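Local coordinates for protein probable nitrite reductase [nad(p)h] small subunit NIRD (Mycobacterium tuberculosis, PDB 4AIV) that forms the small subunit of the NADH-dependent nitrite reductase NirBD, associates with NirB and is probably required for the reduction of nitrite to ammonium, at residues D52-A57 with P94-P99; L19-G24 with R39-S44. All blocks are in the same frame, centred on the assembly; numbering follows the deposited sequence.

Contact 1: D52-A57 with P94-P99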
loop_
_atom_site.group_PDB
_atom_site.type_symbol
_atom_site.label_atom_id
_atom_site.label_comp_id
_atom_site.label_asym_id
_atom_site.label_seq_id
_atom_site.Cartn_x
_atom_site.Cartn_y
_atom_site.Cartn_z
ATOM N N ASP A 52 9.142 5.668 2.877
ATOM C CA ASP A 52 9.357 6.714 1.878
ATOM C C ASP A 52 10.731 6.497 1.275
ATOM O O ASP A 52 11.726 6.488 1.996
ATOM C CB ASP A 52 9.259 8.107 2.524
ATOM C CG ASP A 52 9.461 9.251 1.521
ATOM O OD1 ASP A 52 10.460 9.246 0.756
ATOM O OD2 ASP A 52 8.621 10.177 1.501
ATOM N N PRO A 53 10.792 6.318 -0.052
ATOM C CA PRO A 53 12.061 5.969 -0.701
ATOM C C PRO A 53 13.009 7.155 -0.845
ATOM O O PRO A 53 14.142 6.966 -1.285
ATOM C CB PRO A 53 11.621 5.478 -2.081
ATOM C CG PRO A 53 10.391 6.246 -2.359
ATOM C CD PRO A 53 9.684 6.387 -1.022
ATOM N N PHE A 54 12.560 8.353 -0.488
ATOM C CA PHE A 54 13.445 9.512 -0.510
ATOM C C PHE A 54 14.063 9.732 0.876
ATOM O O PHE A 54 15.280 9.896 1.002
ATOM C CB PHE A 54 12.712 10.772 -0.998
ATOM C CG PHE A 54 12.289 10.716 -2.456
ATOM C CD1 PHE A 54 13.150 11.138 -3.458
ATOM C CD2 PHE A 54 11.031 10.240 -2.820
ATOM C CE1 PHE A 54 12.770 11.094 -4.796
ATOM C CE2 PHE A 54 10.641 10.193 -4.165
ATOM C CZ PHE A 54 11.513 10.622 -5.150
ATOM N N SER A 55 13.226 9.703 1.914
ATOM C CA SER A 55 13.667 10.026 3.277
ATOM C C SER A 55 14.008 8.805 4.126
ATOM O O SER A 55 14.732 8.912 5.115
ATOM C CB SER A 55 12.590 10.840 3.997
ATOM O OG SER A 55 11.470 10.020 4.305
ATOM N N GLY A 56 13.468 7.647 3.758
ATOM C CA GLY A 56 13.625 6.451 4.566
ATOM C C GLY A 56 12.665 6.392 5.751
ATOM O O GLY A 56 12.696 5.433 6.535
ATOM N N ALA A 57 11.801 7.402 5.872
ATOM C CA ALA A 57 10.799 7.462 6.947
ATOM C C ALA A 57 9.689 6.420 6.765
ATOM O O ALA A 57 9.068 6.345 5.699
ATOM C CB ALA A 57 10.188 8.868 7.016
ATOM N N PRO A 94 9.948 9.267 -12.259
ATOM C CA PRO A 94 9.905 7.924 -12.851
ATOM C C PRO A 94 11.036 6.998 -12.393
ATOM O O PRO A 94 10.880 5.775 -12.472
ATOM C CB PRO A 94 10.023 8.201 -14.353
ATOM C CG PRO A 94 9.475 9.584 -14.522
ATOM C CD PRO A 94 9.908 10.326 -13.285
ATOM N N ARG A 95 12.137 7.569 -11.906
ATOM C CA ARG A 95 13.300 6.787 -11.488
ATOM C C ARG A 95 13.155 6.180 -10.095
ATOM O O ARG A 95 14.004 5.396 -9.659
ATOM C CB ARG A 95 14.544 7.675 -11.496
ATOM C CG ARG A 95 14.701 8.511 -12.752
ATOM C CD ARG A 95 15.736 9.589 -12.525
ATOM N NE ARG A 95 15.312 10.566 -11.518
ATOM C CZ ARG A 95 16.005 11.662 -11.214
ATOM N NH1 ARG A 95 17.142 11.912 -11.851
ATOM N NH2 ARG A 95 15.567 12.506 -10.284
ATOM N N VAL A 96 12.096 6.563 -9.390
ATOM C CA VAL A 96 11.907 6.156 -8.003
ATOM C C VAL A 96 10.598 5.374 -7.887
ATOM O O VAL A 96 9.675 5.587 -8.669
ATOM C CB VAL A 96 11.902 7.391 -7.063
ATOM C CG1 VAL A 96 11.663 6.993 -5.607
ATOM C CG2 VAL A 96 13.216 8.163 -7.197
ATOM N N SER A 97 10.531 4.442 -6.936
ATOM C CA SER A 97 9.300 3.710 -6.669
ATOM C C SER A 97 9.320 3.111 -5.261
ATOM O O SER A 97 10.365 3.072 -4.598
ATOM C CB SER A 97 9.078 2.618 -7.726
ATOM O OG SER A 97 10.092 1.628 -7.657
ATOM N N VAL A 98 8.152 2.681 -4.796
ATOM C CA VAL A 98 8.067 1.788 -3.646
ATOM C C VAL A 98 7.608 0.436 -4.156
ATOM O O VAL A 98 6.982 0.358 -5.226
ATOM C CB VAL A 98 7.058 2.286 -2.582
ATOM C CG1 VAL A 98 7.612 3.496 -1.857
ATOM C CG2 VAL A 98 5.689 2.579 -3.218
ATOM N N PRO A 99 7.908 -0.638 -3.402
ATOM C CA PRO A 99 7.402 -1.957 -3.796
ATOM C C PRO A 99 5.890 -2.018 -3.687
ATOM O O PRO A 99 5.289 -1.296 -2.881
ATOM C CB PRO A 99 8.033 -2.907 -2.759
ATOM C CG PRO A 99 8.366 -2.023 -1.587
ATOM C CD PRO A 99 8.780 -0.717 -2.214
#
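Val96 CG2 meets the Phe54 ring obliquely, with Phe54 CZ 3.6 Å from it, while Val96 CG1 lies 3.7 Å from Phe54 CE2. At the ring's edge, in its plane, sits Asp52 OD1 of the same loop. Phe54 CG stands beside its own backbone N and anti to the carbonyl carbon (chi1 -67°); CZ, CE1 and CE2 are the ring atoms that reach Val96. The Pro53 ring meets two valines with different atoms: its CG approaches Val96 CG1 at 3.6 Å, and its CD touches Val98 CG1 at 3.7 Å. Pro53 CB also lies 3.7 Å from Ser97 O. The contact across the segments is thus mainly apolar, and Phe83 of strand 82-84 touches Pro53, Phe54 and Val98. Asp52 OD1 fixes the loop that presents these rings: it accepts from Phe54 N nearly along the C-O axis and from Ser55 N, 3.0 Å away and 55° above the carboxylate plane. This is an Asx turn within an Asx motif. No cysteine or histidine lies in either segment, yet the loop's place between strands 45-49 and 64-68 is consistent with that of a cluster-binding loop of the Rieske-like fold.

Contact 2: L19-G24 with R39-S44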
loop_
_atom_site.group_PDB
_atom_site.type_symbol
_atom_site.label_atom_id
_atom_site.label_comp_id
_atom_site.label_asym_id
_atom_site.label_seq_id
_atom_site.Cartn_x
_atom_site.Cartn_y
_atom_site.Cartn_z
ATOM N N LEU A 19 -11.270 -1.423 8.153
ATOM C CA LEU A 19 -10.454 -0.453 7.423
ATOM C C LEU A 19 -11.335 0.626 6.799
ATOM O O LEU A 19 -12.193 0.326 5.963
ATOM C CB LEU A 19 -9.651 -1.171 6.332
ATOM C CG LEU A 19 -8.451 -0.444 5.734
ATOM C CD1 LEU A 19 -7.526 0.052 6.854
ATOM C CD2 LEU A 19 -7.689 -1.375 4.782
ATOM N N ILE A 20 -11.123 1.874 7.206
ATOM C CA ILE A 20 -11.870 3.014 6.675
ATOM C C ILE A 20 -11.222 3.459 5.379
ATOM O O ILE A 20 -9.998 3.598 5.331
ATOM C CB ILE A 20 -11.798 4.199 7.654
ATOM C CG1 ILE A 20 -12.414 3.812 8.998
ATOM C CG2 ILE A 20 -12.482 5.446 7.070
ATOM C CD1 ILE A 20 -12.030 4.757 10.129
ATOM N N PRO A 21 -12.033 3.685 4.322
ATOM C CA PRO A 21 -11.491 4.083 3.016
ATOM C C PRO A 21 -10.621 5.334 3.115
ATOM O O PRO A 21 -11.011 6.304 3.758
ATOM C CB PRO A 21 -12.748 4.389 2.187
ATOM C CG PRO A 21 -13.822 3.562 2.812
ATOM C CD PRO A 21 -13.502 3.554 4.292
ATOM N N GLY A 22 -9.445 5.301 2.501
ATOM C CA GLY A 22 -8.562 6.452 2.497
ATOM C C GLY A 22 -7.609 6.535 3.679
ATOM O O GLY A 22 -6.663 7.319 3.648
ATOM N N ARG A 23 -7.855 5.751 4.728
ATOM C CA ARG A 23 -7.024 5.831 5.932
ATOM C C ARG A 23 -6.044 4.669 5.990
ATOM O O ARG A 23 -6.393 3.559 6.420
ATOM C CB ARG A 23 -7.869 5.867 7.214
ATOM C CG ARG A 23 -8.724 7.119 7.391
ATOM N N GLY A 24 -4.814 4.938 5.567
ATOM C CA GLY A 24 -3.809 3.900 5.470
ATOM C C GLY A 24 -3.444 3.334 6.828
ATOM O O GLY A 24 -3.608 3.996 7.855
ATOM N N ARG A 39 -7.557 0.911 1.811
ATOM C CA ARG A 39 -8.800 0.578 1.112
ATOM C C ARG A 39 -9.322 1.838 0.399
ATOM O O ARG A 39 -9.313 2.934 0.969
ATOM C CB ARG A 39 -9.835 0.037 2.102
ATOM C CG ARG A 39 -11.287 0.092 1.640
ATOM C CD ARG A 39 -12.204 -0.527 2.698
ATOM N NE ARG A 39 -13.619 -0.344 2.384
ATOM C CZ ARG A 39 -14.621 -0.759 3.155
ATOM N NH1 ARG A 39 -14.376 -1.396 4.295
ATOM N NH2 ARG A 39 -15.872 -0.541 2.777
ATOM N N LEU A 40 -9.757 1.694 -0.851
ATOM C CA LEU A 40 -10.276 2.836 -1.608
ATOM C C LEU A 40 -11.802 2.817 -1.677
ATOM O O LEU A 40 -12.434 1.813 -1.340
ATOM C CB LEU A 40 -9.701 2.848 -3.029
ATOM C CG LEU A 40 -8.176 2.755 -3.158
ATOM C CD1 LEU A 40 -7.752 2.894 -4.613
ATOM C CD2 LEU A 40 -7.475 3.810 -2.293
ATOM N N ASP A 41 -12.385 3.925 -2.131
ATOM C CA ASP A 41 -13.837 4.027 -2.289
ATOM C C ASP A 41 -14.434 2.975 -3.206
ATOM O O ASP A 41 -15.564 2.533 -2.978
ATOM C CB ASP A 41 -14.248 5.419 -2.765
ATOM C CG ASP A 41 -14.149 6.458 -1.658
ATOM O OD1 ASP A 41 -14.172 6.065 -0.464
ATOM O OD2 ASP A 41 -14.045 7.661 -1.986
ATOM N N ASP A 42 -13.690 2.568 -4.233
ATOM C CA ASP A 42 -14.177 1.519 -5.139
ATOM C C ASP A 42 -14.125 0.116 -4.507
ATOM O O ASP A 42 -14.458 -0.884 -5.154
ATOM C CB ASP A 42 -13.450 1.560 -6.494
ATOM C CG ASP A 42 -12.037 0.942 -6.451
ATOM O OD1 ASP A 42 -11.506 0.645 -5.354
ATOM O OD2 ASP A 42 -11.456 0.753 -7.544
ATOM N N GLY A 43 -13.706 0.054 -3.246
ATOM C CA GLY A 43 -13.669 -1.198 -2.507
ATOM C C GLY A 43 -12.324 -1.917 -2.512
ATOM O O GLY A 43 -12.081 -2.805 -1.686
ATOM N N SER A 44 -11.448 -1.542 -3.436
ATOM C CA SER A 44 -10.158 -2.219 -3.579
ATOM C C SER A 44 -9.232 -1.963 -2.390
ATOM O O SER A 44 -9.315 -0.917 -1.732
ATOM C CB SER A 44 -9.459 -1.781 -4.873
ATOM O OG SER A 44 -9.069 -0.412 -4.818
HETATM O O HOH W 1 -7.730 2.402 4.186
#
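Arg39 reaches past Leu19 and alongside Pro21, joining the end of strand 34-39 to a type II turn, Ile20 to Arg23. Residues 40-43 then form a type I turn, with the G1 bulge at Gly43 identified by the Gly43 N to Leu40 O and Leu40 N to Ser44 O bonds, which make this a tight beta-hairpin. Arg39 and Leu19 slide by each other in opposite directions, with Leu19 CD2 3.7 Å from Arg39 CB. Arg39 CG is anti to the backbone N (chi1 160°) and the chain continues extended to NE. Its outer part runs by the Leu19 carbonyl: Leu19 O is 3.4 Å from Arg39 CD and 3.2 Å from Arg39 NH1, which also makes a weak hydrogen bond to Tyr16 O. Pro21 points the same way as Arg39, its CG 3.9 Å from Arg39 NE. Asp41 crosses Pro21 at about a right angle, bringing Asp41 OD1 to 3.4 Å from Pro21 CB. The backbones are joined by Gly22 N, which donates to Arg39 O at 2.8 Å with a C=O...N angle of 174°. Pro21 CA adds a CH...O contact to that oxygen. A bridging water accepts from Arg39 N, donates to Ile20 O at 2.8 Å and donates a weak bond to Arg23 O.

How the contacts relate
From the N terminus, the chain leaves strand 7-15 and enters 19-24, passes through strands 25-28 and 34-39, and returns at 39-44. Contact 2 thus closes a loop of 14 intervening residues, tying the loop before the outermost strand 25-28 to the turn that leaves its neighbour, strand 34-39. Strand 45-49 then leads to 52-57. The next 36 residues include the three-stranded sheet of 64-68, 71-75 and 82-84, and contact 1 closes this excursion just before strand 100-105 returns to the larger sheet. The loops are in series, neither nested nor crossed. The centres of contacts 1 and 2 lie 22 Å apart, on opposite sides of the chain's centre, with nearest atoms about 13 Å apart.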